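D-alanyl-D-alanine carboxypeptidase (Penicillin binding protein) family protein (Francisella tularensis subsp. tularensis, PDB 6OSU) probably trims the terminal D-alanine from cell-wall peptide precursors, as a serine-type D-Ala-D-Ala carboxypeptidase of peptidase family S11. Local coordinates at residues 89-92 with 93-97; 111-114 with 115-119. One frame throughout, in Å; residues are numbered along the deposited sequence.

Overall arrangement
Contacts 1 and 2 are two examples of one device, a serine N-cap at the start of a helix that follows a short strand, and their centres lie about 13 Å apart. The strands, 88-90 and 110-112, pair antiparallel, with a probable hydrogen bond of 2.8 Å from Ile89 N to Val111 O. Ile89 of contact 1 also packs into contact 2, its CD1 lying 3.4 Å from Val113 CG2. Both lie near, but not in, the predicted catalytic centre: the side chain of Ala95 is about 12 Å, and that of Val117 about 9 Å, from that of Lys67, the probable proton acceptor. Helix 113-123 of contact 2 ends just before Ser124, a predicted active-site residue.

Contact 1. Residues 89-92 with 93-97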
ATOM      1  N   ILE A  89       5.472   3.907 -27.321  1.00 66.81           N
ATOM      2  CA  ILE A  89       4.291   3.106 -27.639  1.00 67.38           C
ATOM      3  C   ILE A  89       3.445   3.857 -28.657  1.00 67.65           C
ATOM      4  O   ILE A  89       3.175   5.050 -28.459  1.00 67.11           O
ATOM      5  CB  ILE A  89       3.467   2.788 -26.380  1.00 66.14           C
ATOM      6  CG1 ILE A  89       4.217   1.795 -25.503  1.00 67.55           C
ATOM      7  CG2 ILE A  89       2.098   2.242 -26.754  1.00 65.93           C
ATOM      8  CD1 ILE A  89       4.482   2.327 -24.142  1.00 66.82           C
ATOM      9  N   PRO A  90       3.004   3.212 -29.733  1.00 68.87           N
ATOM     10  CA  PRO A  90       2.060   3.864 -30.644  1.00 69.88           C
ATOM     11  C   PRO A  90       0.684   3.981 -30.007  1.00 67.63           C
ATOM     12  O   PRO A  90       0.246   3.102 -29.261  1.00 65.76           O
ATOM     13  CB  PRO A  90       2.041   2.933 -31.860  1.00 72.56           C
ATOM     14  CG  PRO A  90       2.384   1.585 -31.290  1.00 71.81           C
ATOM     15  CD  PRO A  90       3.353   1.847 -30.169  1.00 69.92           C
ATOM     16  N   ILE A  91       0.006   5.081 -30.304  1.00 68.25           N
ATOM     17  CA  ILE A  91      -1.335   5.336 -29.795  1.00 66.23           C
ATOM     18  C   ILE A  91      -2.321   4.972 -30.895  1.00 69.21           C
ATOM     19  O   ILE A  91      -2.383   5.641 -31.933  1.00 71.30           O
ATOM     20  CB  ILE A  91      -1.507   6.795 -29.358  1.00 63.81           C
ATOM     21  CG1 ILE A  91      -0.357   7.220 -28.443  1.00 61.92           C
ATOM     22  CG2 ILE A  91      -2.853   6.988 -28.677  1.00 61.98           C
ATOM     23  CD1 ILE A  91      -0.261   6.424 -27.162  1.00 59.18           C
ATOM     24  N   SER A  92      -3.092   3.910 -30.677  1.00 70.23           N
ATOM     25  CA  SER A  92      -4.138   3.544 -31.617  1.00 74.38           C
ATOM     26  C   SER A  92      -5.290   4.542 -31.546  1.00 77.50           C
ATOM     27  O   SER A  92      -5.436   5.301 -30.582  1.00 76.27           O
ATOM     28  CB  SER A  92      -4.653   2.135 -31.326  1.00 73.26           C
ATOM     29  OG  SER A  92      -5.230   2.059 -30.033  1.00 70.29           O
ATOM     30  N   GLU A  93      -6.121   4.534 -32.591  1.00 81.94           N
ATOM     31  CA  GLU A  93      -7.327   5.353 -32.558  1.00 84.68           C
ATOM     32  C   GLU A  93      -8.301   4.859 -31.498  1.00 82.99           C
ATOM     33  O   GLU A  93      -9.074   5.655 -30.953  1.00 83.19           O
ATOM     34  CB  GLU A  93      -7.993   5.379 -33.934  1.00 89.86           C
ATOM     35  CG  GLU A  93      -7.784   6.691 -34.677  1.00 93.62           C
ATOM     36  CD  GLU A  93      -7.741   6.517 -36.182  1.00 99.15           C
ATOM     37  OE1 GLU A  93      -8.641   5.847 -36.732  1.00101.78           O
ATOM     38  OE2 GLU A  93      -6.801   7.044 -36.813  1.00100.89           O
ATOM     39  N   ASN A  94      -8.274   3.561 -31.189  1.00 80.17           N
ATOM     40  CA  ASN A  94      -9.086   3.050 -30.090  1.00 77.46           C
ATOM     41  C   ASN A  94      -8.681   3.697 -28.773  1.00 74.50           C
ATOM     42  O   ASN A  94      -9.533   4.166 -28.012  1.00 74.34           O
ATOM     43  CB  ASN A  94      -8.963   1.528 -30.001  1.00 76.16           C
ATOM     44  CG  ASN A  94      -9.694   0.957 -28.801  1.00 74.43           C
ATOM     45  OD1 ASN A  94     -10.917   1.054 -28.704  1.00 76.41           O
ATOM     46  ND2 ASN A  94      -8.949   0.357 -27.879  1.00 71.69           N
ATOM     47  N   ALA A  95      -7.376   3.745 -28.498  1.00 71.74           N
ATOM     48  CA  ALA A  95      -6.900   4.331 -27.250  1.00 68.05           C
ATOM     49  C   ALA A  95      -7.223   5.818 -27.182  1.00 67.46           C
ATOM     50  O   ALA A  95      -7.812   6.291 -26.203  1.00 66.64           O
ATOM     51  CB  ALA A  95      -5.396   4.098 -27.101  1.00 66.77           C
ATOM     52  N   ALA A  96      -6.864   6.567 -28.230  1.00 68.46           N
ATOM     53  CA  ALA A  96      -7.016   8.018 -28.205  1.00 69.78           C
ATOM     54  C   ALA A  96      -8.466   8.443 -28.013  1.00 72.95           C
ATOM     55  O   ALA A  96      -8.727   9.528 -27.480  1.00 73.89           O
ATOM     56  CB  ALA A  96      -6.459   8.624 -29.495  1.00 71.27           C
ATOM     57  N   SER A  97      -9.419   7.608 -28.421  1.00 74.93           N
ATOM     58  CA  SER A  97     -10.827   7.981 -28.412  1.00 77.46           C
ATOM     59  C   SER A  97     -11.584   7.452 -27.200  1.00 76.93           C
ATOM     60  O   SER A  97     -12.809   7.594 -27.148  1.00 78.19           O
ATOM     61  CB  SER A  97     -11.509   7.500 -29.694  1.00 80.00           C
ATOM     62  OG  SER A  97     -11.806   6.116 -29.628  1.00 79.81           O
TER
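Ser92 and Ala95 meet where strand 88-90 gives way to the short helix 93-96. With chi1 at 62°, Ser92 OG sits between its own backbone N and carbonyl carbon, a rotation that turns the hydroxyl back over the first helical turn. There it accepts from Ala95 N at 3.1 Å, with an N-H...O angle of 160°. The same oxygen rests against the methyl of the residue whose amide it accepts from, 3.6 Å from Ala95 CB. It is also hydrogen-bonded to Glu134 of helix 126-137, whose other carboxylate oxygen takes Asn94 ND2, and one acidic side chain thereby ties both the cap and the first turn to the neighbouring helix.

The carbonyl of Ser92 completes the turn: Ala96 N reaches Ser92 O at 3.0 Å in a nearly straight bond of 171°. On the apolar side, Ile91 offers its CG2 branch, placed anti to the backbone N, to two methyls of the helix, Ala96 CB at 4.0 Å and Ala95 CB at 4.2 Å. Ile91 also touches Ala131, while Ala95 packs on Ile130, both from helix 126-137. Ser97, just past the helix, donates from OG to Glu93 O at 3.1 Å. The whole is a serine N-cap with a hydrophobic staple, Ile91 against Ala96, a small one because its helical member is a methyl.

Contact 2. Residues 111-114 with 115-119; sequences VSVR and NLVTG
The chain passes from the extended backbone of Val111 and Ser112 straight into regular helical geometry at Val113, and Leu116 N bonds to Ser112 O at 3.0 Å to close the first turn. Ser112 is the N-cap of helix 113-123, and Val111 and Leu116 form a hydrophobic staple across it. The cap hydroxyl, Ser112 OG, accepts from Asn115 N at 3.1 Å with an N-H...O angle of 162°. The amide of Asn115 lies beside this hydroxyl, but its polar atoms go to other partners, OD1 to Ser211 and ND2 weakly to Asp210.

Val111 points toward the helix. Its chi1 of 178° puts CG1 opposite the backbone nitrogen, 3.5 Å from Asn115 CB and 3.7 Å from Leu116 CG, the Val111 and Asn115 side chains crossing at about a right angle. Val113 and Val117, one turn apart, run side by side in the same direction, CG1 of the former 3.7 Å from CG2 of the latter; both also pack on Val74 of helix 66-79. Leu116 meets Ala128 and Leu132, so the helix packs on both 66-79 and 126-137. The Arg114 guanidinium makes a cation-pi contact with Trp85. The carbonyl of Arg114 is held twice by one residue: Thr118 N, at 3.0 Å, and Thr118 OG1, at a short 2.5 Å, both donate to Arg114 O, arriving from opposite faces of the carbonyl plane.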
ATOM      1  N   VAL A 111       4.387   7.700 -27.641  1.00 64.75           N
ATOM      2  CA  VAL A 111       4.538   8.259 -26.303  1.00 61.46           C
ATOM      3  C   VAL A 111       5.333   7.271 -25.461  1.00 61.75           C
ATOM      4  O   VAL A 111       5.125   6.056 -25.554  1.00 61.80           O
ATOM      5  CB  VAL A 111       3.170   8.566 -25.651  1.00 57.70           C
ATOM      6  CG1 VAL A 111       3.350   9.098 -24.243  1.00 56.21           C
ATOM      7  CG2 VAL A 111       2.382   9.565 -26.492  1.00 57.53           C
ATOM      8  N   SER A 112       6.251   7.788 -24.649  1.00 62.56           N
ATOM      9  CA  SER A 112       7.084   6.921 -23.832  1.00 62.19           C
ATOM     10  C   SER A 112       6.260   6.245 -22.736  1.00 59.56           C
ATOM     11  O   SER A 112       5.179   6.707 -22.354  1.00 58.18           O
ATOM     12  CB  SER A 112       8.239   7.710 -23.210  1.00 62.97           C
ATOM     13  OG  SER A 112       7.785   8.541 -22.158  1.00 61.47           O
ATOM     14  N   VAL A 113       6.785   5.121 -22.238  1.00 59.46           N
ATOM     15  CA  VAL A 113       6.159   4.438 -21.107  1.00 57.78           C
ATOM     16  C   VAL A 113       6.071   5.376 -19.916  1.00 57.92           C
ATOM     17  O   VAL A 113       5.035   5.463 -19.246  1.00 56.38           O
ATOM     18  CB  VAL A 113       6.939   3.160 -20.741  1.00 57.64           C
ATOM     19  CG1 VAL A 113       6.334   2.503 -19.513  1.00 54.41           C
ATOM     20  CG2 VAL A 113       6.972   2.192 -21.896  1.00 59.06           C
ATOM     21  N   ARG A 114       7.165   6.092 -19.635  1.00 60.65           N
ATOM     22  CA  ARG A 114       7.183   6.992 -18.488  1.00 60.78           C
ATOM     23  C   ARG A 114       6.036   7.994 -18.557  1.00 57.39           C
ATOM     24  O   ARG A 114       5.346   8.225 -17.556  1.00 54.39           O
ATOM     25  CB  ARG A 114       8.534   7.708 -18.401  1.00 64.95           C
ATOM     26  CG  ARG A 114       8.883   8.171 -16.990  1.00 67.18           C
ATOM     27  CD  ARG A 114      10.294   8.749 -16.877  1.00 72.99           C
ATOM     28  NE  ARG A 114      11.297   7.762 -16.460  1.00 77.97           N
ATOM     29  CZ  ARG A 114      11.415   7.278 -15.223  1.00 79.97           C
ATOM     30  NH1 ARG A 114      10.582   7.669 -14.264  1.00 79.03           N
ATOM     31  NH2 ARG A 114      12.366   6.393 -14.941  1.00 81.34           N
ATOM     32  N   ASN A 115       5.793   8.572 -19.737  1.00 56.99           N
ATOM     33  CA  ASN A 115       4.686   9.514 -19.879  1.00 56.55           C
ATOM     34  C   ASN A 115       3.335   8.819 -19.738  1.00 55.18           C
ATOM     35  O   ASN A 115       2.437   9.332 -19.059  1.00 54.03           O
ATOM     36  CB  ASN A 115       4.776  10.242 -21.217  1.00 58.54           C
ATOM     37  CG  ASN A 115       5.881  11.277 -21.243  1.00 62.16           C
ATOM     38  OD1 ASN A 115       6.241  11.843 -20.211  1.00 62.02           O
ATOM     39  ND2 ASN A 115       6.421  11.538 -22.429  1.00 65.88           N
ATOM     40  N   LEU A 116       3.169   7.653 -20.374  1.00 55.41           N
ATOM     41  CA  LEU A 116       1.894   6.941 -20.303  1.00 54.58           C
ATOM     42  C   LEU A 116       1.596   6.474 -18.884  1.00 52.59           C
ATOM     43  O   LEU A 116       0.449   6.554 -18.428  1.00 51.09           O
ATOM     44  CB  LEU A 116       1.893   5.751 -21.262  1.00 54.95           C
ATOM     45  CG  LEU A 116       1.807   6.049 -22.757  1.00 55.95           C
ATOM     46  CD1 LEU A 116       1.862   4.758 -23.556  1.00 56.45           C
ATOM     47  CD2 LEU A 116       0.538   6.823 -23.074  1.00 54.85           C
ATOM     48  N   VAL A 117       2.610   5.975 -18.173  1.00 52.69           N
ATOM     49  CA  VAL A 117       2.397   5.535 -16.799  1.00 52.05           C
ATOM     50  C   VAL A 117       2.063   6.723 -15.907  1.00 53.38           C
ATOM     51  O   VAL A 117       1.212   6.626 -15.014  1.00 53.51           O
ATOM     52  CB  VAL A 117       3.626   4.763 -16.286  1.00 52.00           C
ATOM     53  CG1 VAL A 117       3.505   4.483 -14.799  1.00 49.77           C
ATOM     54  CG2 VAL A 117       3.783   3.465 -17.052  1.00 53.00           C
ATOM     55  N   THR A 118       2.721   7.862 -16.135  1.00 54.65           N
ATOM     56  CA  THR A 118       2.391   9.067 -15.382  1.00 55.60           C
ATOM     57  C   THR A 118       0.948   9.486 -15.637  1.00 56.85           C
ATOM     58  O   THR A 118       0.216   9.834 -14.702  1.00 56.36           O
ATOM     59  CB  THR A 118       3.356  10.199 -15.743  1.00 56.21           C
ATOM     60  OG1 THR A 118       4.706   9.732 -15.626  1.00 57.92           O
ATOM     61  CG2 THR A 118       3.165  11.381 -14.805  1.00 55.20           C
ATOM     62  N   GLY A 119       0.516   9.451 -16.899  1.00 57.82           N
ATOM     63  CA  GLY A 119      -0.870   9.760 -17.199  1.00 57.46           C
ATOM     64  C   GLY A 119      -1.831   8.810 -16.512  1.00 56.04           C
ATOM     65  O   GLY A 119      -2.859   9.229 -15.975  1.00 55.56           O
TER